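Local coordinates for molybdate-binding protein MolA (Haemophilus influenzae, PDB 3PSH) that binds molybdate and tungstate in the periplasm and serves as the solute-binding subunit of the low-affinity molybdate importer MolBCA, at residues N19-L24 and P85-V90; L8-T13 and I107-I112. All blocks are in the same frame, centred on the assembly; numbering follows the deposited sequence.

From the N terminus the chain first makes a small antiparallel hairpin of strands 2-5 and 11-14, and residues 8-13 of it belong to interaction 2. It then runs into strand 21-24, which waits for strand 87-91 to arrive about sixty residues later; that pairing is interaction 1, in the middle of a four-stranded parallel sheet. After helix 96-103 the next strand, 109-112, takes the outer place beside 87-91 and meets the hairpin, completing interaction 2. The loop closed by interaction 1 therefore sits within the longer one closed by interaction 2. V88 and V90 bridge the two, their carbonyl oxygens probably accepting from V110 N and I112 N.

Interaction 1: N19-L24 and P85-V90; sequences NRAVVL and PDVVFV
V23 and F89 lie side by side on one face of the sheet, pointing the same way, with V23 CG2 3.9 Å from F89 CD2 at an oblique approach to the ring. With F89 CG anti to the carbonyl carbon (chi1 -72°), the ring lies beside V23, and A21 CB stands at its edge, near its plane. A21 CB also packs against V87 CG1 at 3.5 Å. On the other face V22 and L24 project: V22 lies side by side with P85, just ahead of the partner strand, V22 CG2 meeting P85 CB at 4.0 Å, while L24 slants across V88 and brings its CD1 to 3.7 Å from V88 CG1.

Between the two faces the strands run parallel, 13° apart. V22 is held through both of its main-chain polar atoms: its N donates to V87 O, and its O accepts from F89 N at 2.9 Å. L24 N then bonds to F89 O. Ahead of the strands the two loop ends are joined differently. N19 N donates to D86 OD2 at 2.8 Å, an almost straight bond (174°) that uses the syn lone pair of the carboxylate, and D86 N returns a bond to R20 O. R20 turns its guanidinium elsewhere, NH2 bonding to L83 O.

V23 and F89 also touch T28 of helix 26-34, and L24 and V88 are covered by helix 96-103, so both faces of this central strand pair of the periplasmic-binding lobe are packed by helices. The chemistry divides accordingly: aliphatic and aromatic groups fill the two faces, backbone bonds join the strands, and a carboxylate that takes the N-H of N19, with weaker help from R20 N, secures the partly exposed entry, where its negative charge is probably eased by these donors.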
loop_
_atom_site.group_PDB
_atom_site.type_symbol
_atom_site.label_atom_id
_atom_site.label_comp_id
_atom_site.label_asym_id
_atom_site.label_seq_id
_atom_site.Cartn_x
_atom_site.Cartn_y
_atom_site.Cartn_z
ATOM N N ASN A 19 -2.839 16.215 -18.000
ATOM C CA ASN A 19 -2.994 17.312 -17.047
ATOM C C ASN A 19 -4.311 17.232 -16.229
ATOM O O ASN A 19 -4.543 18.012 -15.363
ATOM C CB ASN A 19 -2.965 18.653 -17.759
ATOM C CG ASN A 19 -1.630 18.943 -18.315
ATOM O OD1 ASN A 19 -1.391 18.917 -19.570
ATOM N ND2 ASN A 19 -0.724 19.220 -17.422
ATOM N N ARG A 20 -5.171 16.285 -16.654
ATOM C CA ARG A 20 -6.518 16.114 -16.053
ATOM C C ARG A 20 -6.849 14.657 -15.690
ATOM O O ARG A 20 -7.895 14.125 -16.027
ATOM C CB ARG A 20 -7.604 16.699 -16.982
ATOM C CG ARG A 20 -7.371 18.193 -17.134
ATOM C CD ARG A 20 -8.461 18.849 -18.012
ATOM N NE ARG A 20 -9.559 18.978 -17.063
ATOM C CZ ARG A 20 -9.679 19.878 -16.093
ATOM N NH1 ARG A 20 -8.845 20.962 -16.010
ATOM N NH2 ARG A 20 -10.711 19.749 -15.214
ATOM N N ALA A 21 -5.943 14.045 -14.902
ATOM C CA ALA A 21 -6.110 12.625 -14.640
ATOM C C ALA A 21 -7.120 12.503 -13.489
ATOM O O ALA A 21 -7.131 13.383 -12.566
ATOM C CB ALA A 21 -4.749 12.071 -14.146
ATOM N N VAL A 22 -7.843 11.386 -13.498
ATOM C CA VAL A 22 -8.705 11.142 -12.299
ATOM C C VAL A 22 -8.127 9.865 -11.692
ATOM O O VAL A 22 -7.883 8.918 -12.405
ATOM C CB VAL A 22 -10.185 11.034 -12.741
ATOM C CG1 VAL A 22 -11.028 10.445 -11.573
ATOM C CG2 VAL A 22 -10.642 12.494 -12.995
ATOM N N VAL A 23 -7.860 9.876 -10.382
ATOM C CA VAL A 23 -7.133 8.745 -9.809
ATOM C C VAL A 23 -8.024 8.004 -8.805
ATOM O O VAL A 23 -8.240 8.502 -7.703
ATOM C CB VAL A 23 -5.782 9.207 -9.099
ATOM C CG1 VAL A 23 -5.145 7.938 -8.525
ATOM C CG2 VAL A 23 -4.881 9.861 -10.169
ATOM N N LEU A 24 -8.597 6.878 -9.266
ATOM C CA LEU A 24 -9.612 6.140 -8.454
ATOM C C LEU A 24 -9.048 4.994 -7.607
ATOM O O LEU A 24 -9.655 3.917 -7.483
ATOM C CB LEU A 24 -10.822 5.688 -9.347
ATOM C CG LEU A 24 -11.569 6.875 -10.128
ATOM C CD1 LEU A 24 -12.731 6.244 -10.882
ATOM C CD2 LEU A 24 -11.988 8.038 -9.174
ATOM N N PRO A 85 -11.744 14.779 -17.970
ATOM C CA PRO A 85 -10.453 14.044 -17.727
ATOM C C PRO A 85 -9.772 13.602 -18.993
ATOM O O PRO A 85 -10.440 13.417 -20.060
ATOM C CB PRO A 85 -10.874 12.836 -16.943
ATOM C CG PRO A 85 -12.359 12.718 -17.136
ATOM C CD PRO A 85 -12.927 13.967 -17.681
ATOM N N ASP A 86 -8.462 13.470 -18.926
ATOM C CA ASP A 86 -7.747 12.869 -20.067
ATOM C C ASP A 86 -7.289 11.412 -19.835
ATOM O O ASP A 86 -6.894 10.709 -20.777
ATOM C CB ASP A 86 -6.604 13.786 -20.549
ATOM C CG ASP A 86 -5.687 14.321 -19.431
ATOM O OD1 ASP A 86 -5.765 13.852 -18.254
ATOM O OD2 ASP A 86 -4.870 15.288 -19.660
ATOM N N VAL A 87 -7.386 10.959 -18.565
ATOM C CA VAL A 87 -7.140 9.531 -18.227
ATOM C C VAL A 87 -7.760 9.267 -16.865
ATOM O O VAL A 87 -7.809 10.206 -16.093
ATOM C CB VAL A 87 -5.565 9.253 -18.171
ATOM C CG1 VAL A 87 -4.864 10.101 -17.055
ATOM C CG2 VAL A 87 -5.237 7.715 -18.151
ATOM N N VAL A 88 -8.149 8.019 -16.577
ATOM C CA VAL A 88 -8.619 7.526 -15.247
ATOM C C VAL A 88 -7.726 6.355 -14.925
ATOM O O VAL A 88 -7.641 5.387 -15.734
ATOM C CB VAL A 88 -10.070 7.056 -15.299
ATOM C CG1 VAL A 88 -10.613 6.574 -13.936
ATOM C CG2 VAL A 88 -10.970 8.320 -15.737
ATOM N N PHE A 89 -7.126 6.434 -13.746
ATOM C CA PHE A 89 -6.447 5.269 -13.166
ATOM C C PHE A 89 -7.447 4.560 -12.310
ATOM O O PHE A 89 -8.132 5.198 -11.562
ATOM C CB PHE A 89 -5.308 5.698 -12.231
ATOM C CG PHE A 89 -4.119 6.262 -12.966
ATOM C CD1 PHE A 89 -3.004 5.421 -13.298
ATOM C CD2 PHE A 89 -4.092 7.616 -13.285
ATOM C CE1 PHE A 89 -1.870 6.000 -14.012
ATOM C CE2 PHE A 89 -2.959 8.173 -13.951
ATOM C CZ PHE A 89 -1.856 7.340 -14.246
ATOM N N VAL A 90 -7.522 3.244 -12.509
ATOM C CA VAL A 90 -8.416 2.424 -11.662
ATOM C C VAL A 90 -7.567 1.355 -10.981
ATOM O O VAL A 90 -6.488 0.989 -11.496
ATOM C CB VAL A 90 -9.592 1.773 -12.487
ATOM C CG1 VAL A 90 -10.422 2.953 -13.122
ATOM C CG2 VAL A 90 -9.131 0.700 -13.530
#

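Interaction 2: L8-T13 and I107-I112; sequences LDRKVT and IPVVAI
R10 reaches over to the outer strand and bonds to V109 O. Its CB leaves the backbone toward that strand, and CG is anti to the carbonyl carbon (chi1 -63°). CD continues the chain in extended form before a bend at chi3 (69°) swings NE off that line. CZ comes to 3.9 Å from V109 O, and NH1 donates to that oxygen at 2.8 Å, in a bond of 159°. The acceptor lies in the guanidinium plane at its edge, whereas the donor stands well above the plane of the carbonyl. NH1 is also in a salt bridge with D6 OD2, so one nitrogen serves a main-chain oxygen and a carboxylate. NH2 lies 4.0 Å from V109 CB and gives a hydrogen to a water at 3.0 Å, which also accepts from V109 N. The arginine thus reaches the C=O of V109 directly and its N-H through water.

V12, on the same hairpin, covers V109 O from another side, its CG2 only 3.2 Å from that oxygen. Its CG1 touches P108 CB at 3.8 Å, the two side chains crossing at about a right angle. At the other end L8 presses CG onto A111 CB at 3.4 Å, tighter than a usual carbon contact, with CD1 close behind.

The two segments run roughly antiparallel. Residues 8-13 meet 107-112 through side chains, while the hairpin turn adds a backbone bond between Q7 and A111. D6 OD2 accepts from A111 N as well, tying the hairpin to the same strand. V109 and I107 rest on I102 of helix 96-103, which R10 also touches at I99, while V110 and I112 pack on helix 132-151 across the sheet.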
loop_
_atom_site.group_PDB
_atom_site.type_symbol
_atom_site.label_atom_id
_atom_site.label_comp_id
_atom_site.label_asym_id
_atom_site.label_seq_id
_atom_site.Cartn_x
_atom_site.Cartn_y
_atom_site.Cartn_z
ATOM N N LEU A 8 -3.306 -4.791 -16.128
ATOM C CA LEU A 8 -4.199 -5.845 -16.526
ATOM C C LEU A 8 -3.770 -6.321 -17.954
ATOM O O LEU A 8 -4.589 -7.046 -18.674
ATOM C CB LEU A 8 -5.644 -5.306 -16.438
ATOM C CG LEU A 8 -6.347 -5.018 -15.072
ATOM C CD1 LEU A 8 -7.754 -4.615 -15.285
ATOM C CD2 LEU A 8 -6.281 -6.261 -14.264
ATOM N N ASP A 9 -2.565 -5.900 -18.390
ATOM C CA ASP A 9 -2.027 -6.263 -19.765
ATOM C C ASP A 9 -2.930 -5.711 -20.914
ATOM O O ASP A 9 -2.974 -6.241 -22.055
ATOM C CB ASP A 9 -1.862 -7.783 -19.857
ATOM C CG ASP A 9 -0.728 -8.345 -18.882
ATOM O OD1 ASP A 9 0.112 -7.593 -18.344
ATOM O OD2 ASP A 9 -0.771 -9.592 -18.703
ATOM N N ARG A 10 -3.596 -4.610 -20.573
ATOM C CA ARG A 10 -4.378 -3.873 -21.568
ATOM C C ARG A 10 -3.511 -2.871 -22.274
ATOM O O ARG A 10 -2.765 -2.104 -21.640
ATOM C CB ARG A 10 -5.529 -3.156 -20.889
ATOM C CG ARG A 10 -6.501 -4.141 -20.233
ATOM C CD ARG A 10 -7.426 -3.391 -19.237
ATOM N NE ARG A 10 -8.371 -2.488 -19.950
ATOM C CZ ARG A 10 -8.279 -1.148 -19.972
ATOM N NH1 ARG A 10 -7.260 -0.506 -19.422
ATOM N NH2 ARG A 10 -9.231 -0.486 -20.665
ATOM N N LYS A 11 -3.594 -2.852 -23.616
ATOM C CA LYS A 11 -2.898 -1.790 -24.378
ATOM C C LYS A 11 -3.855 -0.574 -24.349
ATOM O O LYS A 11 -5.077 -0.702 -24.784
ATOM C CB LYS A 11 -2.735 -2.144 -25.843
ATOM C CG LYS A 11 -1.911 -3.421 -26.011
ATOM C CD LYS A 11 -0.420 -3.265 -25.571
ATOM C CE LYS A 11 0.314 -4.635 -25.728
ATOM N NZ LYS A 11 1.626 -4.716 -24.992
ATOM N N VAL A 12 -3.311 0.574 -23.944
ATOM C CA VAL A 12 -4.097 1.796 -23.761
ATOM C C VAL A 12 -3.417 2.960 -24.486
ATOM O O VAL A 12 -2.214 3.308 -24.293
ATOM C CB VAL A 12 -4.240 2.236 -22.236
ATOM C CG1 VAL A 12 -5.173 3.426 -22.045
ATOM C CG2 VAL A 12 -4.718 1.101 -21.403
ATOM N N THR A 13 -4.259 3.603 -25.261
ATOM C CA THR A 13 -3.761 4.842 -25.958
ATOM C C THR A 13 -4.096 6.068 -25.185
ATOM O O THR A 13 -5.287 6.253 -24.800
ATOM C CB THR A 13 -4.351 4.943 -27.402
ATOM O OG1 THR A 13 -4.018 3.742 -28.112
ATOM C CG2 THR A 13 -3.713 6.086 -28.126
ATOM N N ILE A 107 -12.882 7.604 -22.497
ATOM C CA ILE A 107 -11.833 8.144 -21.685
ATOM C C ILE A 107 -10.869 6.942 -21.439
ATOM O O ILE A 107 -11.343 5.860 -21.044
ATOM C CB ILE A 107 -12.328 8.603 -20.334
ATOM C CG1 ILE A 107 -13.264 9.815 -20.446
ATOM C CG2 ILE A 107 -11.198 9.050 -19.490
ATOM C CD1 ILE A 107 -14.147 9.908 -19.149
ATOM N N PRO A 108 -9.564 7.128 -21.681
ATOM C CA PRO A 108 -8.583 6.006 -21.501
ATOM C C PRO A 108 -8.576 5.620 -19.986
ATOM O O PRO A 108 -8.673 6.471 -19.106
ATOM C CB PRO A 108 -7.203 6.643 -21.907
ATOM C CG PRO A 108 -7.622 7.902 -22.647
ATOM C CD PRO A 108 -8.904 8.369 -22.111
ATOM N N VAL A 109 -8.395 4.326 -19.747
ATOM C CA VAL A 109 -8.333 3.787 -18.392
ATOM C C VAL A 109 -7.002 3.011 -18.212
ATOM O O VAL A 109 -6.625 2.220 -19.090
ATOM C CB VAL A 109 -9.455 2.703 -18.255
ATOM C CG1 VAL A 109 -9.260 1.820 -16.896
ATOM C CG2 VAL A 109 -10.826 3.344 -18.198
ATOM N N VAL A 110 -6.344 3.241 -17.078
ATOM C CA VAL A 110 -5.079 2.594 -16.821
ATOM C C VAL A 110 -5.218 1.929 -15.446
ATOM O O VAL A 110 -5.469 2.612 -14.441
ATOM C CB VAL A 110 -3.942 3.604 -16.689
ATOM C CG1 VAL A 110 -2.549 2.903 -16.297
ATOM C CG2 VAL A 110 -3.750 4.298 -18.020
ATOM N N ALA A 111 -5.202 0.590 -15.499
ATOM C CA ALA A 111 -5.416 -0.292 -14.268
ATOM C C ALA A 111 -4.073 -0.531 -13.590
ATOM O O ALA A 111 -3.006 -0.809 -14.307
ATOM C CB ALA A 111 -6.066 -1.617 -14.712
ATOM N N ILE A 112 -4.046 -0.316 -12.282
ATOM C CA ILE A 112 -2.788 -0.471 -11.557
ATOM C C ILE A 112 -2.987 -1.546 -10.465
ATOM O O ILE A 112 -3.916 -1.501 -9.691
ATOM C CB ILE A 112 -2.399 0.845 -10.897
ATOM C CG1 ILE A 112 -2.024 1.921 -11.950
ATOM C CG2 ILE A 112 -1.157 0.624 -9.874
ATOM C CD1 ILE A 112 -0.740 1.697 -12.839
HETATM O O HOH W 1 -8.794 2.216 -21.968
#